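Local atomic coordinates of Dye-decolorizing peroxidase Tfu_3078 (PDB entry 5FW4), a protein that uses hydrogen peroxide and a heme b cofactor to oxidise a wide range of compounds, notably anthraquinone dyes, although its physiological substrate is unknown. Residues A[106-111]-A[144-149]; A[149-154]-A[158-163]; A[415-418]-A[422-425]. All coordinates share one frame; numbering follows the deposited sequence.

Contact 1: residues A[106-111]-A[144-149]; sequences AALRSW and VGIGGS
Leu108, on helix 97-120, reaches across to Val144 and Ile146 on strand 141-146, and its side chain is a compact example of how a helix is seated on a sheet. CB leaves the helix flank beside Tyr422. The first torsion sets CG anti to the carbonyl carbon (chi1 -71°), which swings the branched end toward the strand. From CG the two methyls divide the work. CD2 settles between two strand residues, 3.9 Å from Val144 CG1 and 4.2 Å from Ile146 CG1; the leucine and isoleucine side chains cross at about a right angle. CD1 continues toward the end of the same isoleucine, 4.3 Å from Ile146 CD1. One turn further on, Trp111 contributes through its CB, which lies 4.1 Å from Val144 CG2; valine CG1, besides touching Leu108, lies obliquely to the indole. The indole is steadied by other means: Ala107 O sits over one face toward the rim, Phe184 meets the ring edge-to-face, and NE1 donates to Leu203 O. The short helix and strand axes run nearly antiparallel, at 160°, and come within 10.2 Å of each other. This is the helix-on-sheet layer of the ferredoxin-like N-terminal half of a DyP peroxidase. All the touching groups are buried hydrocarbon, which implies that the interface depends on shape fit and exclusion of water, with directional bonds left to its surroundings.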
ATOM      1  N   ALA A 106      21.380  21.924  -1.430  1.00 34.19           N
ATOM      2  CA  ALA A 106      21.839  20.602  -1.014  1.00 34.53           C
ATOM      3  C   ALA A 106      20.771  19.553  -1.367  1.00 32.74           C
ATOM      4  O   ALA A 106      21.054  18.565  -2.034  1.00 33.76           O
ATOM      5  CB  ALA A 106      22.101  20.589   0.482  1.00 35.55           C
ATOM      6  N   ALA A 107      19.546  19.795  -0.912  1.00 29.89           N
ATOM      7  CA  ALA A 107      18.430  18.864  -1.149  1.00 28.41           C
ATOM      8  C   ALA A 107      18.352  18.571  -2.610  1.00 26.32           C
ATOM      9  O   ALA A 107      18.393  17.421  -2.991  1.00 25.27           O
ATOM     10  CB  ALA A 107      17.116  19.437  -0.646  1.00 26.90           C
ATOM     11  N   LEU A 108      18.301  19.616  -3.428  1.00 27.59           N
ATOM     12  CA  LEU A 108      18.008  19.447  -4.866  1.00 27.92           C
ATOM     13  C   LEU A 108      19.167  18.762  -5.591  1.00 28.49           C
ATOM     14  O   LEU A 108      18.965  17.921  -6.441  1.00 27.54           O
ATOM     15  CB  LEU A 108      17.620  20.790  -5.515  1.00 28.76           C
ATOM     16  CG  LEU A 108      16.255  21.371  -5.133  1.00 28.99           C
ATOM     17  CD1 LEU A 108      16.161  22.841  -5.484  1.00 30.42           C
ATOM     18  CD2 LEU A 108      15.126  20.625  -5.834  1.00 28.51           C
ATOM     19  N   ARG A 109      20.403  19.118  -5.240  1.00 29.65           N
ATOM     20  CA  ARG A 109      21.547  18.411  -5.778  1.00 30.08           C
ATOM     21  C   ARG A 109      21.542  16.929  -5.399  1.00 28.57           C
ATOM     22  O   ARG A 109      21.759  16.066  -6.250  1.00 28.59           O
ATOM     23  CB  ARG A 109      22.869  19.059  -5.321  1.00 32.31           C
ATOM     24  CG  ARG A 109      24.047  18.542  -6.129  1.00 35.03           C
ATOM     25  CD  ARG A 109      25.354  19.170  -5.678  1.00 37.24           C
ATOM     26  NE  ARG A 109      25.542  20.534  -6.167  1.00 40.27           N
ATOM     27  CZ  ARG A 109      26.041  20.870  -7.363  1.00 42.43           C
ATOM     28  NH1 ARG A 109      26.367  19.954  -8.267  1.00 43.23           N
ATOM     29  NH2 ARG A 109      26.192  22.150  -7.670  1.00 44.21           N
ATOM     30  N   SER A 110      21.316  16.606  -4.135  1.00 28.32           N
ATOM     31  CA  SER A 110      21.408  15.207  -3.707  1.00 27.98           C
ATOM     32  C   SER A 110      20.351  14.396  -4.444  1.00 27.06           C
ATOM     33  O   SER A 110      20.577  13.271  -4.943  1.00 25.15           O
ATOM     34  CB  SER A 110      21.129  15.082  -2.211  1.00 28.69           C
ATOM     35  OG  SER A 110      21.972  15.895  -1.446  1.00 31.05           O
ATOM     36  N   TRP A 111      19.168  14.977  -4.507  1.00 25.77           N
ATOM     37  CA  TRP A 111      18.077  14.261  -5.163  1.00 25.40           C
ATOM     38  C   TRP A 111      18.346  14.061  -6.634  1.00 25.05           C
ATOM     39  O   TRP A 111      18.155  12.962  -7.155  1.00 26.24           O
ATOM     40  CB  TRP A 111      16.726  14.965  -4.927  1.00 25.08           C
ATOM     41  CG  TRP A 111      16.161  14.809  -3.535  1.00 24.41           C
ATOM     42  CD1 TRP A 111      16.265  13.724  -2.712  1.00 25.31           C
ATOM     43  CD2 TRP A 111      15.321  15.741  -2.855  1.00 26.07           C
ATOM     44  NE1 TRP A 111      15.582  13.944  -1.538  1.00 25.48           N
ATOM     45  CE2 TRP A 111      15.005  15.186  -1.599  1.00 25.55           C
ATOM     46  CE3 TRP A 111      14.804  17.003  -3.187  1.00 25.86           C
ATOM     47  CZ2 TRP A 111      14.223  15.849  -0.679  1.00 25.57           C
ATOM     48  CZ3 TRP A 111      14.054  17.672  -2.256  1.00 25.60           C
ATOM     49  CH2 TRP A 111      13.748  17.092  -1.029  1.00 26.06           C
ATOM     50  N   VAL A 144      11.236  15.161  -9.314  1.00 24.35           N
ATOM     51  CA  VAL A 144      11.473  16.156  -8.274  1.00 24.91           C
ATOM     52  C   VAL A 144      10.769  17.437  -8.625  1.00 24.77           C
ATOM     53  O   VAL A 144      10.912  17.932  -9.726  1.00 24.55           O
ATOM     54  CB  VAL A 144      12.958  16.480  -8.101  1.00 26.52           C
ATOM     55  CG1 VAL A 144      13.121  17.533  -7.019  1.00 27.35           C
ATOM     56  CG2 VAL A 144      13.755  15.213  -7.786  1.00 27.09           C
ATOM     57  N   GLY A 145      10.020  17.966  -7.665  1.00 25.43           N
ATOM     58  CA  GLY A 145       9.259  19.196  -7.866  1.00 26.34           C
ATOM     59  C   GLY A 145       9.493  20.232  -6.779  1.00 27.22           C
ATOM     60  O   GLY A 145      10.041  19.945  -5.691  1.00 27.30           O
ATOM     61  N   ILE A 146       9.097  21.460  -7.096  1.00 26.09           N
ATOM     62  CA  ILE A 146       9.350  22.586  -6.251  1.00 26.73           C
ATOM     63  C   ILE A 146       8.037  23.323  -6.025  1.00 26.18           C
ATOM     64  O   ILE A 146       7.360  23.683  -6.986  1.00 26.30           O
ATOM     65  CB  ILE A 146      10.353  23.507  -6.955  1.00 27.49           C
ATOM     66  CG1 ILE A 146      11.742  22.822  -6.973  1.00 28.67           C
ATOM     67  CG2 ILE A 146      10.367  24.894  -6.316  1.00 28.09           C
ATOM     68  CD1 ILE A 146      12.716  23.348  -8.004  1.00 30.18           C
ATOM     69  N   GLY A 147       7.708  23.578  -4.762  1.00 26.19           N
ATOM     70  CA  GLY A 147       6.519  24.350  -4.425  1.00 25.73           C
ATOM     71  C   GLY A 147       6.820  25.833  -4.379  1.00 27.73           C
ATOM     72  O   GLY A 147       7.981  26.284  -4.118  1.00 26.95           O
ATOM     73  N   GLY A 148       5.773  26.613  -4.633  1.00 26.64           N
ATOM     74  CA  GLY A 148       5.849  28.060  -4.499  1.00 27.73           C
ATOM     75  C   GLY A 148       6.316  28.493  -3.113  1.00 27.99           C
ATOM     76  O   GLY A 148       7.004  29.491  -2.999  1.00 28.72           O
ATOM     77  N   SER A 149       5.965  27.731  -2.067  1.00 27.77           N
ATOM     78  CA  SER A 149       6.441  28.044  -0.710  1.00 27.76           C
ATOM     79  C   SER A 149       7.972  28.024  -0.587  1.00 28.13           C
ATOM     80  O   SER A 149       8.540  28.719   0.259  1.00 27.06           O
ATOM     81  CB  SER A 149       5.781  27.159   0.367  1.00 26.83           C
ATOM     82  OG  SER A 149       6.071  25.778   0.245  1.00 26.16           O
TER

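Contact 2: residues A[149-154]-A[158-163]; sequences SLLSAI and DRRPDA
The Arg160 guanidinium meets Ser152 at its edge rather than over a face: Ser152 OG lies near the plane, 3.7 Å from Arg160 NH2, too far to count as a bond. Ser149 N approaches the same group obliquely. A second flat group, the peptide joining Arg159 to Arg160, is covered on one face by Leu151, whose CD2 stands 3.5 Å from Arg160 N and 3.7 Å from Arg159 C. That methyl also presses on Arg160 CA at 3.4 Å and on Arg160 CB at 3.6 Å, a tight fit for a leucine tip against backbone. The arginine begins extended, with CG opposite its own N (chi1 -176°), and bends at chi3, which carries the guanidinium along the helix flank. There Glu157 ties both sides together, forming a salt bridge to Arg160 NE and a hydrogen bond to Ser152 OG, while Leu164 O takes a bond from NH1. Arg159 turns its end the other way, to Glu429. The result illustrates a chain reversal after a short helix: helix 148-153 follows an edge strand of the N-terminal ferredoxin-like sheet, and the returning loop carries Pro161 against Trp270 and Tyr276, spanning the two related halves of the DyP peroxidase fold.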
ATOM      1  N   SER A 149       5.965  27.731  -2.067  1.00 27.77           N
ATOM      2  CA  SER A 149       6.441  28.044  -0.710  1.00 27.76           C
ATOM      3  C   SER A 149       7.972  28.024  -0.587  1.00 28.13           C
ATOM      4  O   SER A 149       8.540  28.719   0.259  1.00 27.06           O
ATOM      5  CB  SER A 149       5.781  27.159   0.367  1.00 26.83           C
ATOM      6  OG  SER A 149       6.071  25.778   0.245  1.00 26.16           O
ATOM      7  N   LEU A 150       8.648  27.251  -1.430  1.00 28.81           N
ATOM      8  CA  LEU A 150      10.122  27.266  -1.431  1.00 29.71           C
ATOM      9  C   LEU A 150      10.639  28.669  -1.808  1.00 32.00           C
ATOM     10  O   LEU A 150      11.643  29.162  -1.254  1.00 31.53           O
ATOM     11  CB  LEU A 150      10.697  26.226  -2.396  1.00 29.00           C
ATOM     12  CG  LEU A 150      12.241  26.206  -2.302  1.00 30.08           C
ATOM     13  CD1 LEU A 150      12.664  25.603  -0.974  1.00 30.66           C
ATOM     14  CD2 LEU A 150      12.909  25.487  -3.458  1.00 30.47           C
ATOM     15  N   LEU A 151       9.967  29.289  -2.773  1.00 32.14           N
ATOM     16  CA  LEU A 151      10.380  30.595  -3.258  1.00 34.64           C
ATOM     17  C   LEU A 151      10.223  31.613  -2.140  1.00 35.08           C
ATOM     18  O   LEU A 151      11.076  32.473  -1.949  1.00 38.21           O
ATOM     19  CB  LEU A 151       9.613  31.005  -4.534  1.00 34.91           C
ATOM     20  CG  LEU A 151      10.106  30.339  -5.848  1.00 35.78           C
ATOM     21  CD1 LEU A 151       9.949  28.837  -5.875  1.00 35.72           C
ATOM     22  CD2 LEU A 151       9.384  30.897  -7.065  1.00 37.10           C
ATOM     23  N   SER A 152       9.161  31.491  -1.363  1.00 34.43           N
ATOM     24  CA  SER A 152       9.012  32.338  -0.203  1.00 35.87           C
ATOM     25  C   SER A 152      10.191  32.140   0.756  1.00 35.60           C
ATOM     26  O   SER A 152      10.844  33.089   1.110  1.00 36.66           O
ATOM     27  CB  SER A 152       7.689  32.054   0.501  1.00 35.98           C
ATOM     28  OG  SER A 152       6.620  32.216  -0.415  1.00 38.65           O
ATOM     29  N   ALA A 153      10.462  30.908   1.154  1.00 34.04           N
ATOM     30  CA  ALA A 153      11.549  30.646   2.099  1.00 35.01           C
ATOM     31  C   ALA A 153      12.875  31.229   1.674  1.00 34.24           C
ATOM     32  O   ALA A 153      13.603  31.739   2.498  1.00 35.57           O
ATOM     33  CB  ALA A 153      11.710  29.153   2.329  1.00 33.87           C
ATOM     34  N   ILE A 154      13.211  31.118   0.390  1.00 34.28           N
ATOM     35  CA  ILE A 154      14.523  31.568  -0.075  1.00 34.62           C
ATOM     36  C   ILE A 154      14.513  33.033  -0.561  1.00 36.81           C
ATOM     37  O   ILE A 154      15.510  33.530  -1.086  1.00 38.66           O
ATOM     38  CB  ILE A 154      15.129  30.570  -1.104  1.00 33.85           C
ATOM     39  CG1 ILE A 154      14.351  30.564  -2.437  1.00 33.07           C
ATOM     40  CG2 ILE A 154      15.187  29.176  -0.495  1.00 32.07           C
ATOM     41  CD1 ILE A 154      15.128  29.951  -3.569  1.00 33.13           C
ATOM     42  N   ASP A 158      10.292  37.099  -6.726  1.00 43.50           N
ATOM     43  CA  ASP A 158      10.673  37.556  -8.077  1.00 44.20           C
ATOM     44  C   ASP A 158      10.748  36.420  -9.123  1.00 41.94           C
ATOM     45  O   ASP A 158      10.540  36.667 -10.303  1.00 40.79           O
ATOM     46  CB  ASP A 158      12.017  38.324  -8.052  1.00 47.53           C
ATOM     47  CG  ASP A 158      13.148  37.570  -7.310  1.00 51.27           C
ATOM     48  OD1 ASP A 158      13.119  37.515  -6.061  1.00 55.79           O
ATOM     49  OD2 ASP A 158      14.095  37.070  -7.956  1.00 52.63           O
ATOM     50  N   ARG A 159      11.045  35.194  -8.679  1.00 38.25           N
ATOM     51  CA  ARG A 159      11.254  34.053  -9.563  1.00 37.14           C
ATOM     52  C   ARG A 159       9.987  33.222  -9.838  1.00 36.41           C
ATOM     53  O   ARG A 159      10.036  32.281 -10.624  1.00 34.82           O
ATOM     54  CB  ARG A 159      12.346  33.142  -8.990  1.00 36.32           C
ATOM     55  CG  ARG A 159      13.644  33.864  -8.608  1.00 38.18           C
ATOM     56  CD  ARG A 159      14.301  34.566  -9.794  1.00 38.41           C
ATOM     57  NE  ARG A 159      14.655  33.602 -10.821  1.00 37.89           N
ATOM     58  CZ  ARG A 159      15.707  32.798 -10.760  1.00 39.05           C
ATOM     59  NH1 ARG A 159      16.554  32.855  -9.728  1.00 41.43           N
ATOM     60  NH2 ARG A 159      15.931  31.933 -11.735  1.00 38.45           N
ATOM     61  N   ARG A 160       8.871  33.585  -9.208  1.00 35.94           N
ATOM     62  CA  ARG A 160       7.650  32.807  -9.263  1.00 36.93           C
ATOM     63  C   ARG A 160       6.871  33.082 -10.535  1.00 36.55           C
ATOM     64  O   ARG A 160       6.316  34.155 -10.683  1.00 37.60           O
ATOM     65  CB  ARG A 160       6.747  33.105  -8.064  1.00 38.53           C
ATOM     66  CG  ARG A 160       5.489  32.236  -8.042  1.00 40.10           C
ATOM     67  CD  ARG A 160       4.420  32.753  -7.081  1.00 42.14           C
ATOM     68  NE  ARG A 160       4.820  32.582  -5.686  1.00 42.11           N
ATOM     69  CZ  ARG A 160       4.362  31.658  -4.836  1.00 41.37           C
ATOM     70  NH1 ARG A 160       3.441  30.755  -5.200  1.00 40.06           N
ATOM     71  NH2 ARG A 160       4.850  31.643  -3.591  1.00 39.05           N
ATOM     72  N   PRO A 161       6.817  32.110 -11.454  1.00 35.09           N
ATOM     73  CA  PRO A 161       6.005  32.362 -12.649  1.00 35.84           C
ATOM     74  C   PRO A 161       4.539  32.439 -12.268  1.00 34.61           C
ATOM     75  O   PRO A 161       4.147  31.886 -11.248  1.00 33.21           O
ATOM     76  CB  PRO A 161       6.285  31.133 -13.535  1.00 35.48           C
ATOM     77  CG  PRO A 161       7.575  30.572 -13.001  1.00 35.83           C
ATOM     78  CD  PRO A 161       7.457  30.793 -11.517  1.00 34.89           C
ATOM     79  N   ASP A 162       3.747  33.106 -13.093  1.00 35.05           N
ATOM     80  CA  ASP A 162       2.304  33.206 -12.898  1.00 36.03           C
ATOM     81  C   ASP A 162       1.637  31.843 -12.747  1.00 33.94           C
ATOM     82  O   ASP A 162       0.757  31.680 -11.921  1.00 33.51           O
ATOM     83  CB  ASP A 162       1.656  33.916 -14.095  1.00 38.85           C
ATOM     84  CG  ASP A 162       2.091  35.351 -14.232  1.00 41.59           C
ATOM     85  OD1 ASP A 162       2.751  35.890 -13.320  1.00 42.69           O
ATOM     86  OD2 ASP A 162       1.774  35.939 -15.275  1.00 46.32           O
ATOM     87  N   ALA A 163       2.069  30.875 -13.547  1.00 33.72           N
ATOM     88  CA  ALA A 163       1.578  29.483 -13.465  1.00 33.60           C
ATOM     89  C   ALA A 163       1.835  28.806 -12.109  1.00 31.23           C
ATOM     90  O   ALA A 163       1.212  27.804 -11.823  1.00 31.74           O
ATOM     91  CB  ALA A 163       2.194  28.638 -14.583  1.00 32.94           C
TER

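Contact 3: residues A[415-418]-A[422-425]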
ATOM      1  N   PRO A 415      10.692  21.072 -13.021  1.00 29.00           N
ATOM      2  CA  PRO A 415      11.501  21.660 -14.075  1.00 30.56           C
ATOM      3  C   PRO A 415      12.111  20.643 -15.016  1.00 30.05           C
ATOM      4  O   PRO A 415      12.300  19.485 -14.645  1.00 29.10           O
ATOM      5  CB  PRO A 415      12.608  22.379 -13.303  1.00 30.92           C
ATOM      6  CG  PRO A 415      12.773  21.532 -12.084  1.00 30.06           C
ATOM      7  CD  PRO A 415      11.388  21.120 -11.717  1.00 29.82           C
ATOM      8  N   ALA A 416      12.432  21.110 -16.217  1.00 31.30           N
ATOM      9  CA  ALA A 416      13.083  20.289 -17.203  1.00 33.35           C
ATOM     10  C   ALA A 416      14.504  19.982 -16.761  1.00 35.18           C
ATOM     11  O   ALA A 416      15.241  20.875 -16.308  1.00 34.40           O
ATOM     12  CB  ALA A 416      13.083  20.975 -18.549  1.00 34.20           C
ATOM     13  N   ALA A 417      14.875  18.708 -16.884  1.00 36.92           N
ATOM     14  CA  ALA A 417      16.274  18.310 -16.692  1.00 39.64           C
ATOM     15  C   ALA A 417      17.129  18.972 -17.768  1.00 43.09           C
ATOM     16  O   ALA A 417      16.733  19.014 -18.946  1.00 43.64           O
ATOM     17  CB  ALA A 417      16.434  16.796 -16.747  1.00 38.71           C
ATOM     18  N   ARG A 418      18.276  19.497 -17.349  1.00 44.79           N
ATOM     19  CA  ARG A 418      19.241  20.084 -18.243  1.00 50.64           C
ATOM     20  C   ARG A 418      20.627  19.483 -18.024  1.00 50.95           C
ATOM     21  O   ARG A 418      21.073  19.285 -16.895  1.00 48.40           O
ATOM     22  CB  ARG A 418      19.321  21.609 -18.052  1.00 54.83           C
ATOM     23  CG  ARG A 418      18.128  22.415 -18.562  1.00 58.21           C
ATOM     24  CD  ARG A 418      17.603  21.875 -19.884  1.00 61.95           C
ATOM     25  NE  ARG A 418      16.898  22.866 -20.689  1.00 66.25           N
ATOM     26  CZ  ARG A 418      17.463  23.651 -21.605  1.00 69.22           C
ATOM     27  NH1 ARG A 418      18.770  23.607 -21.850  1.00 71.32           N
ATOM     28  NH2 ARG A 418      16.707  24.500 -22.289  1.00 71.89           N
ATOM     29  N   TYR A 422      21.974  20.466 -11.896  1.00 41.86           N
ATOM     30  CA  TYR A 422      20.980  19.853 -11.054  1.00 39.28           C
ATOM     31  C   TYR A 422      19.606  20.553 -11.204  1.00 36.29           C
ATOM     32  O   TYR A 422      19.489  21.677 -11.708  1.00 34.70           O
ATOM     33  CB  TYR A 422      21.457  19.743  -9.595  1.00 38.88           C
ATOM     34  CG  TYR A 422      21.425  21.015  -8.782  1.00 40.04           C
ATOM     35  CD1 TYR A 422      20.235  21.492  -8.252  1.00 38.96           C
ATOM     36  CD2 TYR A 422      22.592  21.722  -8.520  1.00 41.47           C
ATOM     37  CE1 TYR A 422      20.201  22.645  -7.504  1.00 38.84           C
ATOM     38  CE2 TYR A 422      22.570  22.865  -7.760  1.00 41.75           C
ATOM     39  CZ  TYR A 422      21.377  23.325  -7.258  1.00 39.74           C
ATOM     40  OH  TYR A 422      21.352  24.466  -6.513  1.00 37.99           O
ATOM     41  N   LEU A 423      18.574  19.836 -10.781  1.00 35.64           N
ATOM     42  CA  LEU A 423      17.185  20.240 -10.997  1.00 33.25           C
ATOM     43  C   LEU A 423      16.875  21.463 -10.178  1.00 33.33           C
ATOM     44  O   LEU A 423      17.038  21.455  -8.959  1.00 33.75           O
ATOM     45  CB  LEU A 423      16.241  19.089 -10.616  1.00 32.27           C
ATOM     46  CG  LEU A 423      16.388  17.914 -11.578  1.00 31.85           C
ATOM     47  CD1 LEU A 423      15.803  16.627 -11.029  1.00 31.59           C
ATOM     48  CD2 LEU A 423      15.785  18.300 -12.929  1.00 32.62           C
ATOM     49  N   GLY A 424      16.480  22.531 -10.869  1.00 33.47           N
ATOM     50  CA  GLY A 424      16.208  23.820 -10.252  1.00 34.24           C
ATOM     51  C   GLY A 424      17.474  24.625  -9.890  1.00 35.74           C
ATOM     52  O   GLY A 424      17.389  25.599  -9.136  1.00 34.45           O
ATOM     53  N   GLN A 425      18.632  24.233 -10.421  1.00 36.89           N
ATOM     54  CA  GLN A 425      19.877  24.970 -10.133  1.00 40.56           C
ATOM     55  C   GLN A 425      19.759  26.432 -10.622  1.00 42.08           C
ATOM     56  O   GLN A 425      20.259  27.345  -9.964  1.00 42.33           O
ATOM     57  CB  GLN A 425      21.101  24.273 -10.757  1.00 40.74           C
ATOM     58  CG  GLN A 425      22.443  24.891 -10.366  1.00 42.32           C
ATOM     59  CD  GLN A 425      23.657  24.018 -10.704  1.00 43.75           C
ATOM     60  OE1 GLN A 425      23.567  23.014 -11.410  1.00 41.87           O
ATOM     61  NE2 GLN A 425      24.814  24.422 -10.200  1.00 47.00           N
TER
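Apolar contact between Leu423 and Ala417 brings together two parts of the loop that follows strand 404-414. With Leu423 CG placed anti to its carbonyl carbon (chi1 -68°), the CD2 methyl reaches residues 415-417 and lies 3.8 Å from Ala417 CA and 4.2 Å from Ala417 CB. It rests also against the backbone, 4.1 Å from Pro415 O. The proline ring adds a second apolar surface: its CG approaches the Leu423-Gly424 peptide, 4.0 Å from Gly424 N, and also borders Leu423 CB. Pro415 and Ala417 thus pack against a type II beta turn, Tyr422 to Gln425, whose second residue is Leu423 and whose third, Gly424, takes the positive-phi conformation (77°) that the turn requires there. Gly424 is at the same time the N-cap of the C-terminal helix 425-428, so the turn launches the helix directly. Polar interactions hold the turn closed from within. Gln425 N donates to Tyr422 O at 3.0 Å, and the glutamine side chain returns the link, its OE1 accepting from Tyr422 N at 3.0 Å along a somewhat bent bond (148°). One aromatic contact accompanies this pairing: Gln425 CB lies over the centre of the Tyr422 ring, 3.5 Å above its plane. Hydrogen bonds also tie the loop to its neighbours, Pro415 O accepting from Gln71 NE2 and Leu423 N bonding to Thr112 OG1.

Contact 1 is the hub of the set. It shares Ser149 and helix 148-153 with contact 2, their centres about 13 Å apart, and the seam between them is close: Gly148 O lies 3.1 Å from Arg160 NH2, and Ile146 CG2 is 4.0 Å from Leu151 CD1. Contact 3, centred about 10 Å from contact 1, touches it at Leu108, whose CB lies 3.6 Å from Leu423 O. Contacts 2 and 3 do not touch, their nearest atoms being about 7 Å apart. All three lie on one side of the chain's centre, away from the heme pocket, where His338 is the inferred proximal ligand and Asp242 the probable proton acceptor.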